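Local coordinates for protein cycloalternan-forming enzyme (Listeria monocytogenes serovar 1/2a, PDB 5F7U) that belongs to glycoside hydrolase family 31 and binds glycans at several sites, among them the end of its TIM barrel and a carbohydrate-binding module, at residues P361-G366 / E580-S585; L367-N372 / T395-E400. The protein carries 1 engineered substitution. One frame throughout, in Å; residues are numbered along the deposited sequence.

How the contacts relate
Contacts 1 and 2 belong to the same eight-stranded parallel barrel, their centres about 11 Å apart. Contact 1 lies at the barrel's N-terminal end, where the turn ahead of strand 367-369 meets the approach to strand 584-585. Contact 2 pairs strand 367-369 with its neighbour 396-399 and runs to the C-terminal end, where sugar is bound. Both are largely buried, though contact 1 reaches an exposed edge at Glu-580. One indole-to-carbonyl bond and apolar packing carry contact 1, whereas contact 2 combines a backbone ladder with a polar sugar-binding pair. Trp-363 and Phe-584 of contact 1 pack against Trp-368 of contact 2, linking them.

Contact 1 of 2, residues P361-G366 / E580-S585; sequences PKWAFG and EAVSFS
Pro-361 opens the short 3-10 turn 362-365 with its ring set between two residues of the opposing segment. Pro-361 CB lies 3.3 Å from Glu-580 OE2, while Pro-361 CD, the ring carbon bonded to N, lies 3.7 Å from Val-582 CG2. The backbone amide of Ala-364 bonds back to the Pro-361 carbonyl and fixes the start of the turn. Trp-363 carries the contact: its CG sits in the crowded position between backbone N and carbonyl carbon (chi1 76°), which lays the indole across toward 580-582. Trp-363 NE1 donates to Glu-580 O at 2.9 Å with an N-H...O angle of 152°; the acceptor lies close to the indole plane, and the donor in the plane of the carbonyl. Farther round the ring, Trp-363 CZ2 meets Val-582 CG2 tip to tip at 3.4 Å. Ala-364 completes the packing, Ala-364 CB 4.1 Å from Val-582 CG2, so a single methyl touches proline, indole and alanine. A water accepts from Trp-363 N at 3.2 Å and reaches Glu-580 OE1 through a weak bond. The turn thus joins the loop leading into barrel strand 584-585 at the N-terminal end of the TIM barrel. The indole N-H is satisfied by a backbone carbonyl; this bond, with the valine methyl against CZ2, would hold the indole in its rotation, while the carboxylate of Glu-580 remains at the exposed margin.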
loop_
_atom_site.group_PDB
_atom_site.type_symbol
_atom_site.label_atom_id
_atom_site.label_comp_id
_atom_site.label_asym_id
_atom_site.label_seq_id
_atom_site.Cartn_x
_atom_site.Cartn_y
_atom_site.Cartn_z
ATOM N N PRO A 361 -8.956 -9.939 11.335
ATOM C CA PRO A 361 -10.367 -9.802 11.719
ATOM C C PRO A 361 -10.981 -8.496 11.272
ATOM O O PRO A 361 -10.267 -7.510 11.049
ATOM C CB PRO A 361 -10.371 -9.894 13.248
ATOM C CG PRO A 361 -8.976 -9.947 13.679
ATOM C CD PRO A 361 -8.065 -10.091 12.506
ATOM N N LYS A 362 -12.310 -8.501 11.135
ATOM C CA LYS A 362 -13.026 -7.315 10.688
ATOM C C LYS A 362 -12.760 -6.070 11.518
ATOM O O LYS A 362 -12.745 -4.960 10.987
ATOM C CB LYS A 362 -14.524 -7.599 10.638
ATOM C CG LYS A 362 -15.295 -6.513 9.895
ATOM C CD LYS A 362 -16.559 -7.123 9.311
ATOM C CE LYS A 362 -17.781 -6.799 10.087
ATOM N NZ LYS A 362 -18.850 -7.565 9.325
ATOM N N TRP A 363 -12.529 -6.238 12.818
ATOM C CA TRP A 363 -12.254 -5.070 13.662
ATOM C C TRP A 363 -11.055 -4.240 13.233
ATOM O O TRP A 363 -11.028 -3.037 13.462
ATOM C CB TRP A 363 -12.149 -5.436 15.149
ATOM C CG TRP A 363 -10.869 -6.107 15.615
ATOM C CD1 TRP A 363 -10.677 -7.454 15.821
ATOM C CD2 TRP A 363 -9.633 -5.464 15.978
ATOM N NE1 TRP A 363 -9.400 -7.683 16.271
ATOM C CE2 TRP A 363 -8.739 -6.484 16.394
ATOM C CE3 TRP A 363 -9.200 -4.126 16.008
ATOM C CZ2 TRP A 363 -7.427 -6.209 16.825
ATOM C CZ3 TRP A 363 -7.886 -3.846 16.435
ATOM C CH2 TRP A 363 -7.015 -4.895 16.839
ATOM N N ALA A 364 -10.090 -4.878 12.577
ATOM C CA ALA A 364 -8.938 -4.152 12.066
ATOM C C ALA A 364 -9.317 -3.099 11.010
ATOM O O ALA A 364 -8.545 -2.167 10.777
ATOM C CB ALA A 364 -7.899 -5.132 11.529
ATOM N N PHE A 365 -10.503 -3.243 10.415
ATOM C CA PHE A 365 -10.971 -2.364 9.323
ATOM C C PHE A 365 -11.915 -1.238 9.736
ATOM O O PHE A 365 -12.416 -0.497 8.880
ATOM C CB PHE A 365 -11.512 -3.237 8.187
ATOM C CG PHE A 365 -10.446 -4.121 7.631
ATOM C CD1 PHE A 365 -9.527 -3.614 6.709
ATOM C CD2 PHE A 365 -10.278 -5.420 8.121
ATOM C CE1 PHE A 365 -8.465 -4.395 6.253
ATOM C CE2 PHE A 365 -9.227 -6.210 7.675
ATOM C CZ PHE A 365 -8.321 -5.702 6.731
ATOM N N GLY A 366 -12.155 -1.107 11.043
ATOM C CA GLY A 366 -12.848 0.065 11.573
ATOM C C GLY A 366 -11.847 1.138 11.991
ATOM O O GLY A 366 -10.626 1.007 11.751
ATOM N N GLU A 580 -7.657 -13.422 17.270
ATOM C CA GLU A 580 -8.126 -12.131 16.744
ATOM C C GLU A 580 -7.106 -11.001 16.913
ATOM O O GLU A 580 -7.446 -9.828 16.705
ATOM C CB GLU A 580 -9.433 -11.720 17.427
ATOM C CG GLU A 580 -10.634 -12.588 17.107
ATOM C CD GLU A 580 -11.571 -11.908 16.124
ATOM O OE1 GLU A 580 -12.255 -10.907 16.507
ATOM O OE2 GLU A 580 -11.619 -12.374 14.959
ATOM N N ALA A 581 -5.874 -11.346 17.293
ATOM C CA ALA A 581 -4.819 -10.344 17.520
ATOM C C ALA A 581 -4.286 -9.801 16.207
ATOM O O ALA A 581 -4.158 -10.531 15.226
ATOM C CB ALA A 581 -3.683 -10.934 18.338
ATOM N N VAL A 582 -3.981 -8.508 16.192
ATOM C CA VAL A 582 -3.516 -7.825 14.978
ATOM C C VAL A 582 -2.220 -7.081 15.303
ATOM O O VAL A 582 -2.137 -6.450 16.358
ATOM C CB VAL A 582 -4.585 -6.802 14.536
ATOM C CG1 VAL A 582 -4.094 -5.905 13.402
ATOM C CG2 VAL A 582 -5.847 -7.538 14.103
ATOM N N SER A 583 -1.231 -7.134 14.402
ATOM C CA SER A 583 -0.045 -6.265 14.493
ATOM C C SER A 583 -0.177 -4.996 13.651
ATOM O O SER A 583 -0.867 -4.998 12.624
ATOM C CB SER A 583 1.195 -7.020 14.033
ATOM O OG SER A 583 1.492 -8.078 14.938
ATOM N N PHE A 584 0.545 -3.949 14.068
ATOM C CA PHE A 584 0.495 -2.639 13.433
ATOM C C PHE A 584 1.962 -2.206 13.435
ATOM O O PHE A 584 2.551 -1.982 14.511
ATOM C CB PHE A 584 -0.405 -1.752 14.317
ATOM C CG PHE A 584 -0.888 -0.485 13.661
ATOM C CD1 PHE A 584 -0.048 0.641 13.576
ATOM C CD2 PHE A 584 -2.218 -0.382 13.214
ATOM C CE1 PHE A 584 -0.492 1.834 12.999
ATOM C CE2 PHE A 584 -2.667 0.821 12.631
ATOM C CZ PHE A 584 -1.797 1.923 12.528
ATOM N N SER A 585 2.578 -2.145 12.246
ATOM C CA SER A 585 4.054 -1.993 12.138
ATOM C C SER A 585 4.424 -1.024 11.033
ATOM O O SER A 585 3.554 -0.629 10.252
ATOM C CB SER A 585 4.696 -3.341 11.827
ATOM O OG SER A 585 4.264 -4.323 12.757
HETATM O O HOH W 1 -13.820 -8.835 14.279
#

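Contact 2 of 2, residues L367-N372 / T395-E400. With GLC (alpha-D-glucopyranose), chain F; GLC (alpha-D-glucopyranose), chain B.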
loop_
_atom_site.group_PDB
_atom_site.type_symbol
_atom_site.label_atom_id
_atom_site.label_comp_id
_atom_site.label_asym_id
_atom_site.label_seq_id
_atom_site.Cartn_x
_atom_site.Cartn_y
_atom_site.Cartn_z
ATOM N N LEU A 367 -12.329 2.190 12.650
ATOM C CA LEU A 367 -11.420 3.272 13.021
ATOM C C LEU A 367 -10.517 2.864 14.195
ATOM O O LEU A 367 -11.012 2.319 15.187
ATOM C CB LEU A 367 -12.196 4.530 13.416
ATOM C CG LEU A 367 -11.417 5.728 13.996
ATOM C CD1 LEU A 367 -10.451 6.299 12.952
ATOM C CD2 LEU A 367 -12.423 6.785 14.464
ATOM N N TRP A 368 -9.221 3.163 14.059
ATOM C CA TRP A 368 -8.261 3.041 15.150
ATOM C C TRP A 368 -8.004 4.385 15.797
ATOM O O TRP A 368 -7.707 5.345 15.094
ATOM C CB TRP A 368 -6.918 2.539 14.641
ATOM C CG TRP A 368 -6.900 1.145 14.131
ATOM C CD1 TRP A 368 -7.539 0.664 13.021
ATOM C CD2 TRP A 368 -6.150 0.056 14.679
ATOM N NE1 TRP A 368 -7.238 -0.686 12.855
ATOM C CE2 TRP A 368 -6.401 -1.079 13.869
ATOM C CE3 TRP A 368 -5.311 -0.080 15.798
ATOM C CZ2 TRP A 368 -5.825 -2.331 14.119
ATOM C CZ3 TRP A 368 -4.739 -1.361 16.060
ATOM C CH2 TRP A 368 -5.000 -2.455 15.208
ATOM N N MET A 369 -8.098 4.439 17.132
ATOM C CA MET A 369 -7.785 5.667 17.907
ATOM C C MET A 369 -6.457 5.526 18.617
ATOM O O MET A 369 -6.193 4.511 19.257
ATOM C CB MET A 369 -8.858 5.911 18.972
ATOM C CG MET A 369 -10.267 5.830 18.405
ATOM S SD MET A 369 -11.479 6.695 19.425
ATOM C CE MET A 369 -11.217 5.906 21.017
ATOM N N SER A 370 -5.637 6.567 18.550
ATOM C CA SER A 370 -4.291 6.501 19.122
ATOM C C SER A 370 -3.861 7.918 19.483
ATOM O O SER A 370 -4.278 8.862 18.817
ATOM C CB SER A 370 -3.322 5.891 18.102
ATOM O OG SER A 370 -1.981 5.882 18.589
ATOM N N ALA A 371 -3.022 8.047 20.511
ATOM C CA ALA A 371 -2.363 9.320 20.868
ATOM C C ALA A 371 -1.251 9.008 21.833
ATOM O O ALA A 371 -1.488 8.385 22.881
ATOM C CB ALA A 371 -3.342 10.316 21.500
ATOM N N ASN A 372 -0.037 9.455 21.508
ATOM C CA ASN A 372 1.078 9.184 22.402
ATOM C C ASN A 372 0.844 9.761 23.800
ATOM O O ASN A 372 1.343 9.204 24.784
ATOM C CB ASN A 372 2.398 9.699 21.823
ATOM C CG ASN A 372 3.594 9.215 22.609
ATOM O OD1 ASN A 372 4.153 9.964 23.433
ATOM N ND2 ASN A 372 3.980 7.956 22.393
ATOM N N THR A 395 -13.167 0.937 16.453
ATOM C CA THR A 395 -12.962 -0.481 16.788
ATOM C C THR A 395 -11.556 -0.812 17.269
ATOM O O THR A 395 -11.334 -1.886 17.836
ATOM C CB THR A 395 -13.304 -1.404 15.609
ATOM O OG1 THR A 395 -12.490 -1.058 14.486
ATOM C CG2 THR A 395 -14.795 -1.286 15.249
ATOM N N GLY A 396 -10.607 0.093 17.022
ATOM C CA GLY A 396 -9.216 -0.142 17.417
ATOM C C GLY A 396 -8.718 0.931 18.363
ATOM O O GLY A 396 -9.139 2.080 18.287
ATOM N N PHE A 397 -7.809 0.549 19.261
ATOM C CA PHE A 397 -7.319 1.447 20.303
ATOM C C PHE A 397 -5.840 1.140 20.509
ATOM O O PHE A 397 -5.446 -0.031 20.615
ATOM C CB PHE A 397 -8.105 1.238 21.609
ATOM C CG PHE A 397 -7.940 2.359 22.609
ATOM C CD1 PHE A 397 -6.803 2.455 23.409
ATOM C CD2 PHE A 397 -8.958 3.300 22.781
ATOM C CE1 PHE A 397 -6.656 3.504 24.319
ATOM C CE2 PHE A 397 -8.823 4.351 23.696
ATOM C CZ PHE A 397 -7.675 4.454 24.470
ATOM N N VAL A 398 -5.012 2.172 20.529
ATOM C CA VAL A 398 -3.576 1.942 20.670
ATOM C C VAL A 398 -3.095 2.635 21.933
ATOM O O VAL A 398 -3.492 3.773 22.186
ATOM C CB VAL A 398 -2.770 2.501 19.465
ATOM C CG1 VAL A 398 -1.269 2.209 19.630
ATOM C CG2 VAL A 398 -3.288 1.940 18.132
ATOM N N LEU A 399 -2.255 1.950 22.717
ATOM C CA LEU A 399 -1.519 2.612 23.799
ATOM C C LEU A 399 -0.035 2.552 23.522
ATOM O O LEU A 399 0.507 1.473 23.293
ATOM C CB LEU A 399 -1.803 1.975 25.171
ATOM C CG LEU A 399 -3.119 2.372 25.837
ATOM C CD1 LEU A 399 -3.188 1.618 27.152
ATOM C CD2 LEU A 399 -3.150 3.878 26.090
ATOM N N GLU A 400 0.610 3.712 23.571
ATOM C CA GLU A 400 2.047 3.800 23.412
ATOM C C GLU A 400 2.736 4.044 24.728
ATOM O O GLU A 400 3.669 3.302 25.088
ATOM C CB GLU A 400 2.418 4.892 22.407
ATOM C CG GLU A 400 1.913 4.588 21.009
ATOM C CD GLU A 400 2.568 5.426 19.937
ATOM O OE1 GLU A 400 2.976 6.582 20.224
ATOM O OE2 GLU A 400 2.671 4.917 18.796
HETATM C C1 GLC F . 7.856 6.207 16.639
HETATM C C2 GLC F . 6.548 5.957 15.858
HETATM C C3 GLC F . 5.387 6.860 16.319
HETATM C C4 GLC F . 5.209 6.766 17.843
HETATM C C5 GLC F . 6.556 6.850 18.575
HETATM C C6 GLC F . 6.452 6.600 20.071
HETATM O O2 GLC F . 6.794 5.985 14.449
HETATM O O3 GLC F . 4.149 6.490 15.686
HETATM O O4 GLC F . 4.346 7.822 18.305
HETATM O O5 GLC F . 7.568 5.977 18.033
HETATM O O6 GLC F . 7.751 6.903 20.615
HETATM C C1 GLC B . 7.632 7.693 21.825
HETATM C C2 GLC B . 9.027 8.089 22.327
HETATM C C3 GLC B . 9.736 6.906 23.000
HETATM C C4 GLC B . 8.851 6.265 24.069
HETATM C C5 GLC B . 7.523 5.859 23.412
HETATM C C6 GLC B . 6.553 5.131 24.334
HETATM O O2 GLC B . 9.834 8.528 21.233
HETATM O O3 GLC B . 10.972 7.336 23.581
HETATM O O4 GLC B . 9.527 5.126 24.615
HETATM O O5 GLC B . 6.885 7.030 22.862
HETATM O O6 GLC B . 6.060 6.055 25.309
HETATM O O HOH W 2 -0.347 6.220 24.313
HETATM O O HOH W 3 -1.583 5.702 21.393
#
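The Trp-368 indole carries Gly-396 CA over one face, 4.0 Å above its plane and offset toward the rim, while Val-398 CG2 meets its edge, 3.7 Å from Trp-368 CE3. Its NE1 is bonded to Ala-364 O. On the opposite side of the sheet, Phe-397 takes Leu-399 CD2 at its edge and Met-369 CE obliquely, facing helix 377-389. The Asn-372 amide and Glu-400 carboxylate planes stand 76° apart; Asn-372 ND2 donates to Glu-400 OE1 at 2.8 Å, nearly in the amide plane and onto the anti lone pair.

Strands 367-369 and 396-399 pair in parallel, part of a beta-alpha-beta crossover. Leu-367 O accepts from the amides of Thr-395 and Gly-396, Met-369 N gives to Gly-396 O (2.8 Å), and Val-398 N gives to Met-369 O (2.9 Å). With no side chain on Gly-396, the indole can lie close over its CA; a CB there would collide with Trp-368 CD2.

At the C-terminal end, Asn-372 ND2 also reaches O5 of the chain B alpha-D-glucopyranose (3.1 Å), and Glu-400 OE1 accepts from O4 of the chain F unit (2.7 Å). Lys-535 forms a salt bridge with Glu-400 OE2, which would favour an ionised carboxylate. Together, Asn-372 and Lys-535 probably hold that carboxylate in place.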